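Transcriptional regulator, crp family (Thermotoga maritima, PDB 1O5L) probably binds DNA as a Crp-family transcription factor, with a domain of the cyclic nucleotide-binding family preceding a helix-turn-helix domain. Local coordinates at residues L44-G49 against S96-I101. Sequence-based numbering, arbitrary orientation.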
loop_
_atom_site.group_PDB
_atom_site.type_symbol
_atom_site.label_atom_id
_atom_site.label_comp_id
_atom_site.label_asym_id
_atom_site.label_seq_id
_atom_site.Cartn_x
_atom_site.Cartn_y
_atom_site.Cartn_z
ATOM N N LEU A 44 13.687 -5.661 -4.594
ATOM C CA LEU A 44 14.054 -7.038 -4.943
ATOM C C LEU A 44 12.940 -7.692 -5.758
ATOM O O LEU A 44 11.765 -7.621 -5.380
ATOM C CB LEU A 44 14.322 -7.841 -3.668
ATOM C CG LEU A 44 15.348 -7.283 -2.668
ATOM C CD1 LEU A 44 15.587 -8.293 -1.597
ATOM C CD2 LEU A 44 16.725 -6.884 -3.316
ATOM N N ILE A 45 13.310 -8.329 -6.876
ATOM C CA ILE A 45 12.357 -9.045 -7.728
ATOM C C ILE A 45 12.824 -10.486 -7.919
ATOM O O ILE A 45 13.947 -10.716 -8.377
ATOM C CB ILE A 45 12.199 -8.321 -9.123
ATOM C CG1 ILE A 45 11.732 -6.871 -8.934
ATOM C CG2 ILE A 45 11.215 -9.071 -10.037
ATOM C CD1 ILE A 45 11.761 -6.054 -10.223
ATOM N N LEU A 46 11.965 -11.443 -7.585
ATOM C CA LEU A 46 12.253 -12.858 -7.795
ATOM C C LEU A 46 12.086 -13.231 -9.267
ATOM O O LEU A 46 10.958 -13.199 -9.806
ATOM C CB LEU A 46 11.336 -13.761 -6.957
ATOM C CG LEU A 46 11.549 -15.262 -7.110
ATOM C CD1 LEU A 46 12.926 -15.657 -6.567
ATOM C CD2 LEU A 46 10.439 -16.069 -6.379
ATOM N N LEU A 47 13.209 -13.650 -9.854
ATOM C CA LEU A 47 13.331 -13.972 -11.269
ATOM C C LEU A 47 13.037 -15.429 -11.528
ATOM O O LEU A 47 12.343 -15.761 -12.489
ATOM C CB LEU A 47 14.771 -13.696 -11.754
ATOM C CG LEU A 47 15.212 -12.225 -11.785
ATOM C CD1 LEU A 47 16.706 -12.107 -12.085
ATOM C CD2 LEU A 47 14.367 -11.438 -12.801
ATOM N N GLU A 48 13.628 -16.292 -10.699
ATOM C CA GLU A 48 13.451 -17.723 -10.804
ATOM C C GLU A 48 13.712 -18.418 -9.472
ATOM O O GLU A 48 14.478 -17.916 -8.647
ATOM C CB GLU A 48 14.313 -18.330 -11.905
ATOM C CG GLU A 48 15.668 -17.712 -12.141
ATOM C CD GLU A 48 16.414 -18.414 -13.285
ATOM O OE1 GLU A 48 16.891 -19.568 -13.066
ATOM O OE2 GLU A 48 16.477 -17.824 -14.408
ATOM N N GLY A 49 13.058 -19.570 -9.281
ATOM C CA GLY A 49 13.139 -20.331 -8.044
ATOM C C GLY A 49 11.905 -20.167 -7.160
ATOM O O GLY A 49 10.784 -20.030 -7.656
ATOM N N SER A 96 17.730 -20.073 -6.281
ATOM C CA SER A 96 16.933 -18.949 -6.764
ATOM C C SER A 96 17.810 -17.795 -7.257
ATOM O O SER A 96 19.023 -17.742 -6.967
ATOM C CB SER A 96 15.999 -18.466 -5.659
ATOM O OG SER A 96 15.125 -19.477 -5.195
ATOM N N LYS A 97 17.199 -16.898 -8.035
ATOM C CA LYS A 97 17.861 -15.700 -8.550
ATOM C C LYS A 97 16.923 -14.516 -8.406
ATOM O O LYS A 97 15.723 -14.604 -8.659
ATOM C CB LYS A 97 18.256 -15.838 -10.026
ATOM C CG LYS A 97 19.019 -17.108 -10.342
ATOM C CD LYS A 97 19.561 -17.122 -11.771
ATOM C CE LYS A 97 20.302 -18.401 -12.066
ATOM N NZ LYS A 97 20.601 -18.507 -13.521
ATOM N N ILE A 98 17.509 -13.394 -8.029
ATOM C CA ILE A 98 16.790 -12.184 -7.717
ATOM C C ILE A 98 17.431 -11.029 -8.459
ATOM O O ILE A 98 18.633 -11.030 -8.705
ATOM C CB ILE A 98 16.820 -12.011 -6.169
ATOM C CG1 ILE A 98 15.745 -12.922 -5.568
ATOM C CG2 ILE A 98 16.635 -10.538 -5.689
ATOM C CD1 ILE A 98 15.896 -13.121 -4.077
ATOM N N LEU A 99 16.594 -10.056 -8.827
ATOM C CA LEU A 99 17.032 -8.795 -9.400
ATOM C C LEU A 99 16.923 -7.747 -8.299
ATOM O O LEU A 99 15.889 -7.670 -7.609
ATOM C CB LEU A 99 16.145 -8.394 -10.582
ATOM C CG LEU A 99 16.348 -7.032 -11.279
ATOM C CD1 LEU A 99 17.768 -6.819 -11.860
ATOM C CD2 LEU A 99 15.272 -6.894 -12.384
ATOM N N SER A 100 17.978 -6.939 -8.175
ATOM C CA SER A 100 18.100 -5.941 -7.149
ATOM C C SER A 100 18.293 -4.574 -7.827
ATOM O O SER A 100 19.348 -4.316 -8.412
ATOM C CB SER A 100 19.329 -6.279 -6.271
ATOM O OG SER A 100 19.440 -5.410 -5.143
ATOM N N ILE A 101 17.275 -3.728 -7.765
ATOM C CA ILE A 101 17.319 -2.386 -8.343
ATOM C C ILE A 101 17.412 -1.318 -7.238
ATOM O O ILE A 101 16.582 -1.331 -6.343
ATOM C CB ILE A 101 16.029 -2.117 -9.181
ATOM C CG1 ILE A 101 15.834 -3.222 -10.241
ATOM C CG2 ILE A 101 16.089 -0.748 -9.821
ATOM C CD1 ILE A 101 14.571 -3.087 -11.034
HETATM O O HOH W 1 18.889 -17.532 -15.497
#
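A classic beta bulge interrupts the antiparallel pairing of Leu44-Gly49 with Ser96-Ile101, where Leu47 and Glu48 both face Lys97. Before the bulge the ladder is regular: Ile45 and Leu99 form a hydrogen-bonded pair, Ile45 N to Leu99 O and Leu99 N to Ile45 O both measuring 2.8 Å. At the bulge Lys97 O accepts two N-H groups, that of Leu47 N at 2.9 Å and, weakly, that of Glu48 N at 3.4 Å. The extra residue, with Leu47 at phi/psi -91/-46°, shifts the register by one, and Lys97 N then pairs with Glu48 O.

The two strands are the middle pair of a four-stranded antiparallel sheet in the beta roll (jelly roll) of a domain of the cyclic nucleotide-binding family, flanked by strands 23-27 and 72-73. On the face carrying Leu44, Leu46, Ile98 and Ser100, Leu46 CD1 reaches across to Ile98 CG1 at 4.1 Å, and both side chains pack on Leu51 of the other sheet. Ser100 OG lies against Leu44 CD2 while hydrogen-bonding Asp42 OD2.

Leu47, whose CB points toward Ser96-Ile101, has its CG anti to the carbonyl carbon (chi1 -67°), which lays CD1 over the Ile98-Leu99 peptide and within 4.0 Å of Leu99 CB; its side chain also touches Leu19. On the face of Ile45, Leu99, Glu48 and Lys97, farther toward solvent, the extended chains of Glu48 and Lys97 run side by side, their CD atoms 3.7 Å apart. The direct salt bridge is long, yet one water donates to Glu48 OE2 and accepts from Lys97 NZ at 2.8 Å, bridging the two charges. Beyond the bulge, Gly49 CA passes beside Ser96 OG, a hydroxyl hydrogen-bonded with Glu94 O and Thr50 N.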